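Local coordinates for polysaccharide deacetylase (Bacillus cereus, PDB 4HD5), which probably hydrolyses carbon-nitrogen bonds, as a zinc-binding, NodB-like polysaccharide deacetylase would when it removes acyl groups from a glycan, at residues D162-Q173 and R345-F355. Numbering follows the deposited sequence.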
loop_
_atom_site.group_PDB
_atom_site.type_symbol
_atom_site.label_atom_id
_atom_site.label_comp_id
_atom_site.label_asym_id
_atom_site.label_seq_id
_atom_site.Cartn_x
_atom_site.Cartn_y
_atom_site.Cartn_z
ATOM N N ASP A 162 22.148 13.403 -4.470
ATOM C CA ASP A 162 20.872 13.321 -3.755
ATOM C C ASP A 162 20.179 11.967 -3.879
ATOM O O ASP A 162 19.308 11.643 -3.063
ATOM C CB ASP A 162 19.915 14.434 -4.190
ATOM C CG ASP A 162 18.739 14.577 -3.237
ATOM O OD1 ASP A 162 18.993 14.738 -2.029
ATOM O OD2 ASP A 162 17.576 14.484 -3.676
ATOM N N LEU A 163 20.560 11.184 -4.884
ATOM C CA LEU A 163 19.959 9.870 -5.146
ATOM C C LEU A 163 20.620 8.713 -4.377
ATOM O O LEU A 163 20.212 7.565 -4.524
ATOM C CB LEU A 163 19.990 9.555 -6.658
ATOM C CG LEU A 163 18.785 9.951 -7.536
ATOM C CD1 LEU A 163 18.095 11.220 -7.079
ATOM C CD2 LEU A 163 19.188 10.054 -9.006
ATOM N N PHE A 164 21.626 9.013 -3.565
ATOM C CA PHE A 164 22.344 8.000 -2.810
ATOM C C PHE A 164 21.983 8.050 -1.349
ATOM O O PHE A 164 22.138 9.086 -0.713
ATOM C CB PHE A 164 23.848 8.180 -2.971
ATOM C CG PHE A 164 24.358 7.579 -4.233
ATOM C CD1 PHE A 164 24.160 8.229 -5.436
ATOM C CD2 PHE A 164 24.966 6.330 -4.233
ATOM C CE1 PHE A 164 24.606 7.677 -6.624
ATOM C CE2 PHE A 164 25.401 5.760 -5.418
ATOM C CZ PHE A 164 25.225 6.442 -6.615
ATOM N N VAL A 165 21.485 6.936 -0.832
ATOM C CA VAL A 165 21.217 6.794 0.596
ATOM C C VAL A 165 22.170 5.728 1.124
ATOM O O VAL A 165 22.233 4.620 0.581
ATOM C CB VAL A 165 19.746 6.391 0.847
ATOM C CG1 VAL A 165 19.531 6.008 2.306
ATOM C CG2 VAL A 165 18.802 7.525 0.433
ATOM N N SER A 166 22.933 6.070 2.166
ATOM C CA SER A 166 23.953 5.169 2.679
ATOM C C SER A 166 23.317 3.912 3.248
ATOM O O SER A 166 22.182 3.941 3.698
ATOM C CB SER A 166 24.801 5.850 3.760
ATOM O OG SER A 166 24.022 6.165 4.909
ATOM N N PRO A 167 24.040 2.787 3.183
ATOM C CA PRO A 167 23.601 1.569 3.865
ATOM C C PRO A 167 23.242 1.795 5.332
ATOM O O PRO A 167 22.257 1.244 5.795
ATOM C CB PRO A 167 24.809 0.649 3.734
ATOM C CG PRO A 167 25.430 1.050 2.434
ATOM C CD PRO A 167 25.203 2.537 2.316
ATOM N N ALA A 168 24.021 2.597 6.057
ATOM C CA ALA A 168 23.708 2.854 7.466
ATOM C C ALA A 168 22.361 3.559 7.608
ATOM O O ALA A 168 21.563 3.179 8.451
ATOM C CB ALA A 168 24.810 3.664 8.145
ATOM N N ASN A 169 22.113 4.572 6.774
ATOM C CA ASN A 169 20.825 5.265 6.783
ATOM C C ASN A 169 19.693 4.338 6.384
ATOM O O ASN A 169 18.641 4.317 7.019
ATOM C CB ASN A 169 20.829 6.476 5.835
ATOM C CG ASN A 169 21.453 7.702 6.462
ATOM O OD1 ASN A 169 21.542 7.811 7.673
ATOM N ND2 ASN A 169 21.876 8.639 5.636
ATOM N N PHE A 170 19.910 3.573 5.320
ATOM C CA PHE A 170 18.872 2.679 4.842
ATOM C C PHE A 170 18.516 1.678 5.931
ATOM O O PHE A 170 17.342 1.420 6.162
ATOM C CB PHE A 170 19.304 1.955 3.562
ATOM C CG PHE A 170 18.233 1.087 2.989
ATOM C CD1 PHE A 170 17.099 1.656 2.433
ATOM C CD2 PHE A 170 18.333 -0.302 3.042
ATOM C CE1 PHE A 170 16.092 0.868 1.918
ATOM C CE2 PHE A 170 17.323 -1.098 2.535
ATOM C CZ PHE A 170 16.204 -0.514 1.967
ATOM N N GLU A 171 19.525 1.130 6.612
ATOM C CA GLU A 171 19.255 0.141 7.670
ATOM C C GLU A 171 18.445 0.812 8.771
ATOM O O GLU A 171 17.448 0.271 9.216
ATOM C CB GLU A 171 20.539 -0.486 8.234
ATOM C CG GLU A 171 20.268 -1.602 9.231
ATOM C CD GLU A 171 21.493 -2.441 9.567
ATOM O OE1 GLU A 171 22.390 -2.628 8.720
ATOM O OE2 GLU A 171 21.556 -2.933 10.697
ATOM N N ALA A 172 18.849 2.012 9.171
ATOM C CA ALA A 172 18.105 2.762 10.194
ATOM C C ALA A 172 16.651 3.004 9.796
ATOM O O ALA A 172 15.742 2.862 10.612
ATOM C CB ALA A 172 18.798 4.076 10.510
ATOM N N GLN A 173 16.430 3.365 8.535
ATOM C CA GLN A 173 15.086 3.625 8.052
ATOM C C GLN A 173 14.229 2.350 8.081
ATOM O O GLN A 173 13.084 2.360 8.547
ATOM C CB GLN A 173 15.152 4.261 6.660
ATOM C CG GLN A 173 15.742 5.669 6.679
ATOM C CD GLN A 173 16.233 6.130 5.318
ATOM O OE1 GLN A 173 15.832 5.597 4.297
ATOM N NE2 GLN A 173 17.088 7.132 5.304
ATOM N N ARG A 345 9.907 11.016 -1.627
ATOM C CA ARG A 345 11.326 10.994 -1.966
ATOM C C ARG A 345 12.168 10.921 -0.699
ATOM O O ARG A 345 11.923 11.683 0.248
ATOM C CB ARG A 345 11.682 12.254 -2.749
ATOM C CG ARG A 345 13.117 12.307 -3.242
ATOM C CD ARG A 345 13.371 13.575 -4.054
ATOM N NE ARG A 345 12.894 13.494 -5.441
ATOM C CZ ARG A 345 13.502 12.827 -6.428
ATOM N NH1 ARG A 345 14.603 12.118 -6.202
ATOM N NH2 ARG A 345 12.977 12.839 -7.651
ATOM N N ILE A 346 13.135 10.003 -0.677
ATOM C CA ILE A 346 14.136 9.945 0.401
ATOM C C ILE A 346 15.418 10.549 -0.155
ATOM O O ILE A 346 15.839 10.188 -1.243
ATOM C CB ILE A 346 14.393 8.500 0.906
ATOM C CG1 ILE A 346 13.079 7.817 1.358
ATOM C CG2 ILE A 346 15.419 8.498 2.034
ATOM C CD1 ILE A 346 12.172 8.697 2.190
ATOM N N HIS A 347 16.014 11.487 0.579
ATOM C CA HIS A 347 17.172 12.242 0.099
ATOM C C HIS A 347 18.455 11.731 0.745
ATOM O O HIS A 347 18.428 11.034 1.748
ATOM C CB HIS A 347 17.031 13.729 0.450
ATOM C CG HIS A 347 15.784 14.370 -0.071
ATOM N ND1 HIS A 347 15.699 14.899 -1.341
ATOM C CD2 HIS A 347 14.585 14.599 0.514
ATOM C CE1 HIS A 347 14.498 15.422 -1.519
ATOM N NE2 HIS A 347 13.800 15.250 -0.411
ATOM N N HIS A 348 19.580 12.124 0.171
ATOM C CA HIS A 348 20.903 11.765 0.690
ATOM C C HIS A 348 21.077 12.114 2.180
ATOM O O HIS A 348 21.686 11.352 2.935
ATOM C CB HIS A 348 21.945 12.478 -0.175
ATOM C CG HIS A 348 23.367 12.155 0.153
ATOM N ND1 HIS A 348 24.289 13.133 0.449
ATOM C CD2 HIS A 348 24.042 10.982 0.182
ATOM C CE1 HIS A 348 25.467 12.574 0.674
ATOM N NE2 HIS A 348 25.345 11.269 0.519
ATOM N N THR A 349 20.538 13.268 2.586
ATOM C CA THR A 349 20.717 13.795 3.935
ATOM C C THR A 349 19.507 13.587 4.844
ATOM O O THR A 349 19.497 14.074 5.972
ATOM C CB THR A 349 21.004 15.307 3.891
ATOM O OG1 THR A 349 19.975 15.952 3.146
ATOM C CG2 THR A 349 22.348 15.585 3.238
ATOM N N THR A 350 18.486 12.890 4.352
ATOM C CA THR A 350 17.300 12.593 5.143
ATOM C C THR A 350 17.663 11.800 6.400
ATOM O O THR A 350 18.260 10.734 6.309
ATOM C CB THR A 350 16.292 11.768 4.321
ATOM O OG1 THR A 350 15.904 12.507 3.158
ATOM C CG2 THR A 350 15.057 11.432 5.135
ATOM N N THR A 351 17.310 12.347 7.565
ATOM C CA THR A 351 17.464 11.666 8.845
ATOM C C THR A 351 16.269 10.770 9.104
ATOM O O THR A 351 15.222 10.938 8.489
ATOM C CB THR A 351 17.519 12.671 10.017
ATOM O OG1 THR A 351 16.270 13.386 10.097
ATOM C CG2 THR A 351 18.690 13.651 9.827
ATOM N N VAL A 352 16.421 9.833 10.036
ATOM C CA VAL A 352 15.304 8.954 10.406
ATOM C C VAL A 352 14.086 9.784 10.822
ATOM O O VAL A 352 12.935 9.460 10.504
ATOM C CB VAL A 352 15.713 7.957 11.519
ATOM C CG1 VAL A 352 14.517 7.154 12.005
ATOM C CG2 VAL A 352 16.797 7.020 10.999
ATOM N N GLU A 353 14.339 10.876 11.523
ATOM C CA GLU A 353 13.256 11.710 12.004
ATOM C C GLU A 353 12.531 12.429 10.856
ATOM O O GLU A 353 11.308 12.407 10.797
ATOM C CB GLU A 353 13.773 12.654 13.088
ATOM C CG GLU A 353 13.994 11.923 14.422
ATOM C CD GLU A 353 15.180 10.960 14.447
ATOM O OE1 GLU A 353 16.258 11.303 13.901
ATOM O OE2 GLU A 353 15.049 9.865 15.057
ATOM N N GLN A 354 13.285 13.008 9.919
ATOM C CA GLN A 354 12.690 13.561 8.697
ATOM C C GLN A 354 11.916 12.481 7.944
ATOM O O GLN A 354 10.806 12.718 7.469
ATOM C CB GLN A 354 13.762 14.164 7.785
ATOM C CG GLN A 354 14.355 15.462 8.319
ATOM C CD GLN A 354 15.586 15.919 7.556
ATOM O OE1 GLN A 354 16.427 15.112 7.169
ATOM N NE2 GLN A 354 15.700 17.225 7.338
ATOM N N PHE A 355 12.516 11.297 7.859
ATOM C CA PHE A 355 11.921 10.143 7.185
ATOM C C PHE A 355 10.577 9.803 7.825
ATOM O O PHE A 355 9.561 9.712 7.136
ATOM C CB PHE A 355 12.907 8.978 7.276
ATOM C CG PHE A 355 12.359 7.637 6.859
ATOM C CD1 PHE A 355 12.226 7.300 5.524
ATOM C CD2 PHE A 355 12.044 6.681 7.812
ATOM C CE1 PHE A 355 11.754 6.047 5.150
ATOM C CE2 PHE A 355 11.572 5.425 7.441
ATOM C CZ PHE A 355 11.428 5.106 6.112
HETATM O O HOH W 1 17.787 9.161 -2.640
HETATM O O HOH W 2 20.286 15.314 0.410
HETATM O O HOH W 3 23.228 8.920 2.786
HETATM O O HOH W 4 22.657 11.161 5.392
HETATM O O HOH W 5 18.198 8.335 7.719
HETATM O O HOH W 6 18.973 9.283 4.046
#
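Asp162 meets His347 through a nearly straight hydrogen bond, His347 ND1 to Asp162 OD2 at 3.0 Å, with the oxygen close to the imidazole plane and its syn lone pair toward the donor. Extending CG anti to the backbone N (chi1 -166°) carries the Asp162 carboxylate to the histidine. Its OD1 also takes a weak bond from His348 N, and Asp162 OD2 lies 4.6 Å from Arg345 NH1, well out of the guanidinium plane, so only the charges attract. Val165 CG2 packs on Ile346 CG2 at 3.9 Å.

At the helical end, Gln173 lays its CB over the centre of the Phe355 ring, a CH-pi contact 3.9 Å from the centroid, while Ala172 CB touches Val352 CG2 at 3.6 Å. Gln173 OE1 accepts a hydrogen bond from Tyr149 OH, and two waters bridge Gln173 NE2 to Thr350 O, one also donating to His347 O. Another water joins Asn169 ND2 to His348 O.

Further out, Ser166 OG caps helix 167-179, and Thr351 and Gln354 form a capping box on helix 352-358. His347 N donates to Thr350 OG1 across the type I turn. The contact ties the chain leaving barrel strand 341-345 to the segment leading into helix 167-179, with the Leu163 side chain about 6 Å from that of zinc ligand Asp206. The His347-Asp162 bond fixes the rotation of imidazole and carboxylate against each other; water bridges much of the remaining polar interface.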